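Long-range contact in carbohydrate kinase, FGGY (Rhodospirillum rubrum, PDB 3IFR), which probably phosphorylates the sugar D-xylulose, as a member of the FGGY family of carbohydrate kinases: residues A336-L341 and W376-E381. Sequence-based numbering, arbitrary orientation.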
ATOM      1  N   ALA A 336      -0.789   7.034  30.896  1.00 27.34           N
ATOM      2  CA  ALA A 336      -1.713   6.592  29.868  1.00 24.51           C
ATOM      3  C   ALA A 336      -2.993   7.413  29.906  1.00 24.35           C
ATOM      4  O   ALA A 336      -3.569   7.569  30.962  1.00 23.82           O
ATOM      5  CB  ALA A 336      -2.049   5.116  30.090  1.00 24.20           C
ATOM      6  N   GLY A 337      -3.453   7.914  28.751  1.00 25.95           N
ATOM      7  CA  GLY A 337      -4.655   8.730  28.698  1.00 23.72           C
ATOM      8  C   GLY A 337      -4.335  10.213  28.804  1.00 25.19           C
ATOM      9  O   GLY A 337      -5.197  11.065  28.587  1.00 26.02           O
ATOM     10  N   ALA A 338      -3.088  10.521  29.144  1.00 24.39           N
ATOM     11  CA  ALA A 338      -2.602  11.908  29.206  1.00 25.66           C
ATOM     12  C   ALA A 338      -3.434  12.867  30.042  1.00 26.06           C
ATOM     13  O   ALA A 338      -3.517  14.032  29.741  1.00 26.40           O
ATOM     14  CB  ALA A 338      -2.428  12.461  27.818  1.00 24.18           C
ATOM     15  N   ASP A 339      -4.047  12.379  31.111  1.00 31.43           N
ATOM     16  CA  ASP A 339      -4.702  13.270  32.078  1.00 28.59           C
ATOM     17  C   ASP A 339      -5.900  13.954  31.455  1.00 28.75           C
ATOM     18  O   ASP A 339      -6.093  15.155  31.637  1.00 27.53           O
ATOM     19  CB  ASP A 339      -3.706  14.321  32.610  1.00 30.94           C
ATOM     20  CG  ASP A 339      -2.800  13.769  33.719  1.00 33.42           C
ATOM     21  OD1 ASP A 339      -3.324  13.438  34.806  1.00 37.27           O
ATOM     22  OD2 ASP A 339      -1.572  13.669  33.519  1.00 31.85           O
ATOM     23  N   GLY A 340      -6.690  13.194  30.697  1.00 28.19           N
ATOM     24  CA  GLY A 340      -7.947  13.711  30.182  1.00 26.49           C
ATOM     25  C   GLY A 340      -7.875  14.390  28.829  1.00 28.46           C
ATOM     26  O   GLY A 340      -8.880  14.886  28.328  1.00 30.56           O
ATOM     27  N   LEU A 341      -6.692  14.412  28.228  1.00 27.25           N
ATOM     28  CA  LEU A 341      -6.528  14.887  26.866  1.00 27.43           C
ATOM     29  C   LEU A 341      -7.194  13.876  25.945  1.00 30.05           C
ATOM     30  O   LEU A 341      -7.084  12.667  26.177  1.00 28.92           O
ATOM     31  CB  LEU A 341      -5.049  14.988  26.508  1.00 27.48           C
ATOM     32  CG  LEU A 341      -4.372  16.325  26.796  1.00 29.66           C
ATOM     33  CD1 LEU A 341      -3.024  16.436  26.112  1.00 27.81           C
ATOM     34  CD2 LEU A 341      -5.264  17.383  26.247  1.00 32.62           C
ATOM     35  N   TRP A 376       2.092  15.431  22.990  1.00 23.04           N
ATOM     36  CA  TRP A 376       2.724  14.386  22.205  1.00 24.98           C
ATOM     37  C   TRP A 376       2.058  13.022  22.458  1.00 25.64           C
ATOM     38  O   TRP A 376       1.748  12.264  21.521  1.00 22.65           O
ATOM     39  CB  TRP A 376       4.199  14.306  22.564  1.00 25.90           C
ATOM     40  CG  TRP A 376       4.987  13.417  21.666  1.00 24.92           C
ATOM     41  CD1 TRP A 376       5.598  12.264  22.014  1.00 23.06           C
ATOM     42  CD2 TRP A 376       5.259  13.618  20.270  1.00 25.80           C
ATOM     43  NE1 TRP A 376       6.250  11.728  20.932  1.00 26.00           N
ATOM     44  CE2 TRP A 376       6.056  12.540  19.845  1.00 26.95           C
ATOM     45  CE3 TRP A 376       4.897  14.597  19.335  1.00 27.74           C
ATOM     46  CZ2 TRP A 376       6.488  12.400  18.520  1.00 30.33           C
ATOM     47  CZ3 TRP A 376       5.334  14.465  18.025  1.00 28.70           C
ATOM     48  CH2 TRP A 376       6.130  13.380  17.632  1.00 30.45           C
ATOM     49  N   ARG A 377       1.826  12.737  23.729  1.00 22.86           N
ATOM     50  CA  ARG A 377       1.247  11.465  24.116  1.00 23.46           C
ATOM     51  C   ARG A 377      -0.144  11.287  23.555  1.00 23.91           C
ATOM     52  O   ARG A 377      -0.472  10.253  22.976  1.00 21.32           O
ATOM     53  CB  ARG A 377       1.198  11.331  25.633  1.00 23.96           C
ATOM     54  CG  ARG A 377       0.516  10.034  26.050  1.00 28.31           C
ATOM     55  CD  ARG A 377       1.057   9.523  27.344  1.00 26.67           C
ATOM     56  NE  ARG A 377       0.692   8.128  27.494  1.00 31.02           N
ATOM     57  CZ  ARG A 377       1.551   7.141  27.733  1.00 30.19           C
ATOM     58  NH1 ARG A 377       2.856   7.389  27.858  1.00 27.11           N
ATOM     59  NH2 ARG A 377       1.089   5.906  27.848  1.00 31.26           N
ATOM     60  N   ALA A 378      -0.950  12.332  23.709  1.00 26.28           N
ATOM     61  CA  ALA A 378      -2.320  12.307  23.259  1.00 24.28           C
ATOM     62  C   ALA A 378      -2.326  11.997  21.777  1.00 23.66           C
ATOM     63  O   ALA A 378      -3.162  11.238  21.315  1.00 23.47           O
ATOM     64  CB  ALA A 378      -2.988  13.638  23.519  1.00 25.38           C
ATOM     65  N   LEU A 379      -1.394  12.576  21.029  1.00 24.55           N
ATOM     66  CA  LEU A 379      -1.345  12.302  19.589  1.00 24.90           C
ATOM     67  C   LEU A 379      -0.936  10.860  19.363  1.00 24.28           C
ATOM     68  O   LEU A 379      -1.516  10.180  18.507  1.00 22.08           O
ATOM     69  CB  LEU A 379      -0.390  13.226  18.819  1.00 23.14           C
ATOM     70  CG  LEU A 379      -0.378  12.817  17.330  1.00 26.23           C
ATOM     71  CD1 LEU A 379      -1.801  12.747  16.788  1.00 28.26           C
ATOM     72  CD2 LEU A 379       0.514  13.676  16.397  1.00 26.91           C
ATOM     73  N   LEU A 380       0.073  10.404  20.116  1.00 21.69           N
ATOM     74  CA  LEU A 380       0.525   9.030  19.995  1.00 23.12           C
ATOM     75  C   LEU A 380      -0.646   8.067  20.228  1.00 22.42           C
ATOM     76  O   LEU A 380      -0.852   7.116  19.470  1.00 19.84           O
ATOM     77  CB  LEU A 380       1.636   8.722  20.984  1.00 19.59           C
ATOM     78  CG  LEU A 380       2.993   9.341  20.673  1.00 22.66           C
ATOM     79  CD1 LEU A 380       4.119   8.667  21.456  1.00 22.43           C
ATOM     80  CD2 LEU A 380       3.243   9.285  19.204  1.00 22.56           C
ATOM     81  N   GLU A 381      -1.421   8.356  21.266  1.00 21.84           N
ATOM     82  CA  GLU A 381      -2.494   7.496  21.683  1.00 19.48           C
ATOM     83  C   GLU A 381      -3.624   7.562  20.679  1.00 24.89           C
ATOM     84  O   GLU A 381      -4.225   6.527  20.332  1.00 25.60           O
ATOM     85  CB  GLU A 381      -2.969   7.916  23.057  1.00 21.23           C
ATOM     86  CG  GLU A 381      -1.944   7.617  24.144  1.00 21.38           C
ATOM     87  CD  GLU A 381      -2.393   8.042  25.510  1.00 23.52           C
ATOM     88  OE1 GLU A 381      -3.336   8.879  25.571  1.00 21.87           O
ATOM     89  OE2 GLU A 381      -1.830   7.525  26.521  1.00 23.59           O
TER
HETATM   90  O   HOH W   1      -4.906  10.905  25.052  1.00 25.40           O
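Arg377 lays its guanidinium against Ala336, and with this pair begins an instructive case of a loop fastened to a helix through its backbone. Within the C-terminal FGGY domain, the loop 336-341 joins helix 322-332 to strand 342-344 and passes over helix 372-397, meeting Arg377 and Ala378 and, one turn after the arginine, Glu381. With CG anti to the backbone N (chi1 177°) and the chain extended as far as NE, the arginine reaches the start of the loop, where the Ala336 N lies over one guanidinium face and Ala336 CA is 3.5 Å from Arg377 NH2. NH1 of Arg377 is hydrogen-bonded to the carbonyl O of Ala331, near the end of helix 322-332. One residue on, Ala378 supplies the apolar part: its CB is 3.8 Å from Leu341 CD1 and 3.9 Å from Leu341 CB, with the CB of Ala338 a looser neighbour at 4.5 Å. Glu381 completes the set. Its OE2 accepts the N-H of Gly337 at 2.8 Å in a nearly straight bond (170°) on the syn side, close to the carboxylate plane. The same oxygen takes Arg377 NE, also at 2.8 Å, from well above that plane, in a salt bridge within the helix. Tyr478 OH, on the C-terminal helix 475-496, bonds to both OE2 and Arg377 NH2. A water 2.6 Å from Glu381 OE1 donates to that oxygen and to Leu341 O, bridging helix and loop. An alanine in place of Glu381 would probably leave Gly337 N-H and Arg377 NE without their shared acceptor and break the water's link to the loop. With a buried arginine beside it and N-H donors directed at OE2, the carboxylate is likely to remain ionised, an i, i+4 Arg-Glu pair holding the loop by its backbone.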